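PDB 1Y6Z: heat shock protein, putative from Plasmodium falciparum, which probably acts as an ATP-dependent chaperone of the Hsp90 family that binds unfolded proteins, this chain being its middle domain. Local coordinates for residues Leu14-Asn17 with Asp18-Phe22; Phe178-Ile181 with Asn182-Asp185. One frame throughout, in Å; residues are numbered along the deposited sequence.

Contact 1: residues Leu14-Asn17 with Asp18-Phe22; sequences LTEN and DYYSF
The ring of Tyr20 carries the side chain of Glu16 on one face: Glu16 CG sits 3.8 Å from the ring centroid, displaced toward the rim in a CH-pi contact. The Glu16 carboxylate follows, stacked on the same tyrosine with its plane only 12° from that of the ring, and Glu16 OE2 ends 3.2 Å from Tyr20 OH. Glu16 CG stands trans to the backbone N (chi1 -164°), which swings the acid along the helix surface to Tyr20, one turn on. The Tyr19 ring is met obliquely by Leu14, whose CD1 branch comes to 3.6 Å from Tyr19 CZ. Tyr19 OH is hydrogen-bonded to His38 ND1, and Leu14 thus packs on a tyrosine whose other neighbours include Tyr36, stacked on the ring, and Ile50, from strands 35-41 and 47-53.

Toward the helix start the contact turns polar. Thr15 N gives a nearly straight bond of 3.0 Å to Asp18 OD2, reaching the oxygen from above the carboxylate plane rather than within it. In return Asp18 N donates to Thr15 OG1 over 3.2 Å; a chi1 of 60° turns that hydroxyl back over the first turn. Within the same first turn, Asn17 O is gripped twice by one residue four positions on: Ser21 N from one face of the carbonyl plane, and Ser21 OG, at 2.7 Å, from the other. The serine hydroxyl, donating here, is thereby tied to its own helix backbone.

Threonine at the N-cap and aspartate three residues later trade side-chain-to-backbone bonds, giving the Asp18 amide a side-chain acceptor beside its weak bond to Thr15 O, and Thr15 N a partner in the acid, whose negative charge also probably suits the positive end of the helix dipole. This is the classical capping box, opening helix 16-27.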
# COMPACT_ATOMS: atom_id res chain seq x y z
N LEU B 14 1.40 -6.52 -26.02
CA LEU B 14 0.22 -5.62 -26.15
C LEU B 14 0.53 -4.12 -26.05
O LEU B 14 1.33 -3.69 -25.24
CB LEU B 14 -0.82 -6.01 -25.07
CG LEU B 14 -1.21 -7.51 -25.04
CD1 LEU B 14 -2.11 -7.94 -23.84
CD2 LEU B 14 -1.83 -7.87 -26.34
N THR B 15 -0.16 -3.29 -26.84
CA THR B 15 0.01 -1.85 -26.72
C THR B 15 -1.16 -1.27 -25.92
O THR B 15 -2.19 -1.93 -25.75
CB THR B 15 -0.04 -1.16 -28.12
OG1 THR B 15 -1.30 -1.42 -28.75
CG2 THR B 15 1.14 -1.55 -29.01
N GLU B 16 -1.02 -0.05 -25.44
CA GLU B 16 -2.14 0.66 -24.86
C GLU B 16 -3.38 0.58 -25.72
O GLU B 16 -4.48 0.36 -25.21
CB GLU B 16 -1.83 2.12 -24.61
CG GLU B 16 -2.84 2.80 -23.67
CD GLU B 16 -2.60 4.28 -23.48
OE1 GLU B 16 -2.74 5.05 -24.46
OE2 GLU B 16 -2.34 4.70 -22.35
N ASN B 17 -3.21 0.73 -27.03
CA ASN B 17 -4.33 0.71 -27.95
C ASN B 17 -5.04 -0.63 -27.98
O ASN B 17 -6.25 -0.64 -28.16
CB ASN B 17 -3.93 1.10 -29.37
CG ASN B 17 -5.15 1.26 -30.28
OD1 ASN B 17 -5.82 2.29 -30.23
ND2 ASN B 17 -5.46 0.23 -31.08
N ASP B 18 -4.31 -1.73 -27.81
CA ASP B 18 -4.88 -3.06 -27.74
C ASP B 18 -5.84 -3.16 -26.52
O ASP B 18 -6.90 -3.73 -26.61
CB ASP B 18 -3.79 -4.12 -27.58
CG ASP B 18 -3.00 -4.36 -28.87
OD1 ASP B 18 -3.56 -4.11 -29.95
OD2 ASP B 18 -1.83 -4.78 -28.77
N TYR B 19 -5.42 -2.59 -25.39
CA TYR B 19 -6.26 -2.59 -24.16
C TYR B 19 -7.48 -1.66 -24.30
O TYR B 19 -8.62 -2.01 -23.91
CB TYR B 19 -5.38 -2.17 -22.98
CG TYR B 19 -4.45 -3.27 -22.48
CD1 TYR B 19 -3.09 -3.24 -22.76
CD2 TYR B 19 -4.94 -4.36 -21.73
CE1 TYR B 19 -2.23 -4.24 -22.26
CE2 TYR B 19 -4.10 -5.34 -21.22
CZ TYR B 19 -2.74 -5.28 -21.50
OH TYR B 19 -1.89 -6.27 -20.99
N TYR B 20 -7.24 -0.47 -24.81
CA TYR B 20 -8.33 0.50 -25.04
C TYR B 20 -9.36 -0.03 -26.04
O TYR B 20 -10.55 0.10 -25.81
CB TYR B 20 -7.77 1.80 -25.57
CG TYR B 20 -7.17 2.74 -24.56
CD1 TYR B 20 -6.76 2.31 -23.27
CD2 TYR B 20 -6.94 4.08 -24.90
CE1 TYR B 20 -6.16 3.20 -22.38
CE2 TYR B 20 -6.35 4.95 -24.00
CZ TYR B 20 -5.99 4.50 -22.74
OH TYR B 20 -5.42 5.37 -21.82
N SER B 21 -8.92 -0.66 -27.14
CA SER B 21 -9.85 -1.28 -28.12
C SER B 21 -10.64 -2.44 -27.55
O SER B 21 -11.82 -2.57 -27.82
CB SER B 21 -9.12 -1.77 -29.38
OG SER B 21 -8.35 -0.68 -29.86
N PHE B 22 -9.99 -3.29 -26.78
CA PHE B 22 -10.69 -4.30 -26.03
C PHE B 22 -11.74 -3.75 -25.08
O PHE B 22 -12.84 -4.29 -25.04
CB PHE B 22 -9.72 -5.25 -25.29
CG PHE B 22 -10.42 -6.28 -24.48
CD1 PHE B 22 -10.95 -7.40 -25.09
CD2 PHE B 22 -10.61 -6.12 -23.11
CE1 PHE B 22 -11.63 -8.35 -24.36
CE2 PHE B 22 -11.30 -7.08 -22.36
CZ PHE B 22 -11.81 -8.19 -22.99

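Contact 2: residues Phe178-Ile181 with Asn182-Asp185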
# COMPACT_ATOMS: atom_id res chain seq x y z
N PHE B 178 -10.86 17.76 -0.71
CA PHE B 178 -11.90 18.73 -0.32
C PHE B 178 -11.33 20.12 -0.42
O PHE B 178 -10.12 20.33 -0.26
CB PHE B 178 -12.38 18.57 1.15
CG PHE B 178 -12.84 17.19 1.47
CD1 PHE B 178 -11.95 16.24 1.95
CD2 PHE B 178 -14.16 16.82 1.25
CE1 PHE B 178 -12.35 14.95 2.23
CE2 PHE B 178 -14.60 15.51 1.55
CZ PHE B 178 -13.68 14.57 2.04
N TYR B 179 -12.21 21.06 -0.73
CA TYR B 179 -11.85 22.46 -0.72
C TYR B 179 -11.64 22.82 0.74
O TYR B 179 -12.26 22.22 1.60
CB TYR B 179 -12.99 23.30 -1.32
CG TYR B 179 -12.99 23.27 -2.84
CD1 TYR B 179 -14.02 22.66 -3.56
CD2 TYR B 179 -11.90 23.78 -3.53
CE1 TYR B 179 -13.98 22.63 -4.98
CE2 TYR B 179 -11.85 23.76 -4.93
CZ TYR B 179 -12.88 23.19 -5.65
OH TYR B 179 -12.78 23.17 -7.04
N SER B 180 -10.78 23.81 1.00
CA SER B 180 -10.61 24.29 2.36
C SER B 180 -10.52 25.81 2.32
O SER B 180 -10.59 26.39 1.22
CB SER B 180 -9.35 23.72 2.97
OG SER B 180 -8.21 24.28 2.35
N ILE B 181 -10.33 26.45 3.48
CA ILE B 181 -10.05 27.90 3.52
C ILE B 181 -8.76 28.25 2.78
O ILE B 181 -8.72 29.18 1.99
CB ILE B 181 -9.99 28.45 4.98
CG1 ILE B 181 -11.28 28.09 5.78
CG2 ILE B 181 -9.66 29.97 4.97
CD1 ILE B 181 -11.26 28.43 7.34
N ASN B 182 -7.68 27.50 3.03
CA ASN B 182 -6.41 27.86 2.44
C ASN B 182 -6.13 27.32 1.05
O ASN B 182 -5.17 27.76 0.42
CB ASN B 182 -5.25 27.53 3.37
CG ASN B 182 -5.41 28.17 4.73
OD1 ASN B 182 -4.78 27.73 5.70
ND2 ASN B 182 -6.29 29.18 4.82
N SER B 183 -6.98 26.40 0.56
CA SER B 183 -6.68 25.64 -0.67
C SER B 183 -6.83 26.41 -2.00
O SER B 183 -6.14 26.10 -2.99
CB SER B 183 -7.53 24.36 -0.72
OG SER B 183 -8.83 24.63 -1.22
N GLY B 184 -7.74 27.37 -2.05
CA GLY B 184 -7.89 28.18 -3.27
C GLY B 184 -8.94 27.60 -4.19
O GLY B 184 -9.90 27.01 -3.71
N ASP B 185 -8.75 27.74 -5.50
CA ASP B 185 -9.72 27.14 -6.43
C ASP B 185 -9.32 25.71 -6.71
O ASP B 185 -9.80 25.11 -7.67
CB ASP B 185 -9.86 27.92 -7.74
CG ASP B 185 -10.36 29.33 -7.55
OD1 ASP B 185 -11.19 29.58 -6.62
OD2 ASP B 185 -9.94 30.21 -8.33
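Ser183 OG is held from two directions: it accepts from Ser180 N over 3.1 Å along a nearly straight line (164°) and donates to Lys186 O. Ser180 answers in kind, its OG taking a weak, bent bond from Ser183 N at 3.0 Å while bonding to Asp230 as well. Chi1 values of 70° for Ser180 and 83° for Ser183 fold each hydroxyl back over its own main chain, where it meets the amide of the other serine. The packing is close, with Ser183 CB 3.1 Å from Ser180 OG.

Tyr179 lies alongside the returning chain. Asp185 C approaches the edge of its ring in the ring plane, 3.7 Å from Tyr179 CE2, while Gly184 O comes up obliquely near CD2 and accepts a hydrogen bond from Lys212 NZ. The Ile181 side chain packs on Val231 and Phe233 of strand 231-234.

Two reciprocal side-chain-to-backbone bonds, one of them weak, thus link Ser180 and Ser183 across a turn between strands 177-178 and 188-189. The turn is held by this pair together with the Asp230 carboxylate, which bonds Ser180 OG and Asn182 N, while Tyr179 and Ile181 bond through their backbones to Phe233 and Val231.

How the contacts relate
Both contacts rest on side-chain-to-backbone bonds exchanged between residues three apart, but contact 1 starts a true helix whereas contact 2 shapes a loop. They lie far from each other: their centres are 38 Å apart and their nearest atoms about 24 Å, with no touch between them. Contact 1 comes first along the chain and belongs to the part built round the five-stranded mixed sheet; contact 2 sits beside the three-stranded parallel sheet, next to strand 231-234. Helices 121-141 and 145-164 come between them in sequence. Each is a surface feature of the Hsp90 middle domain.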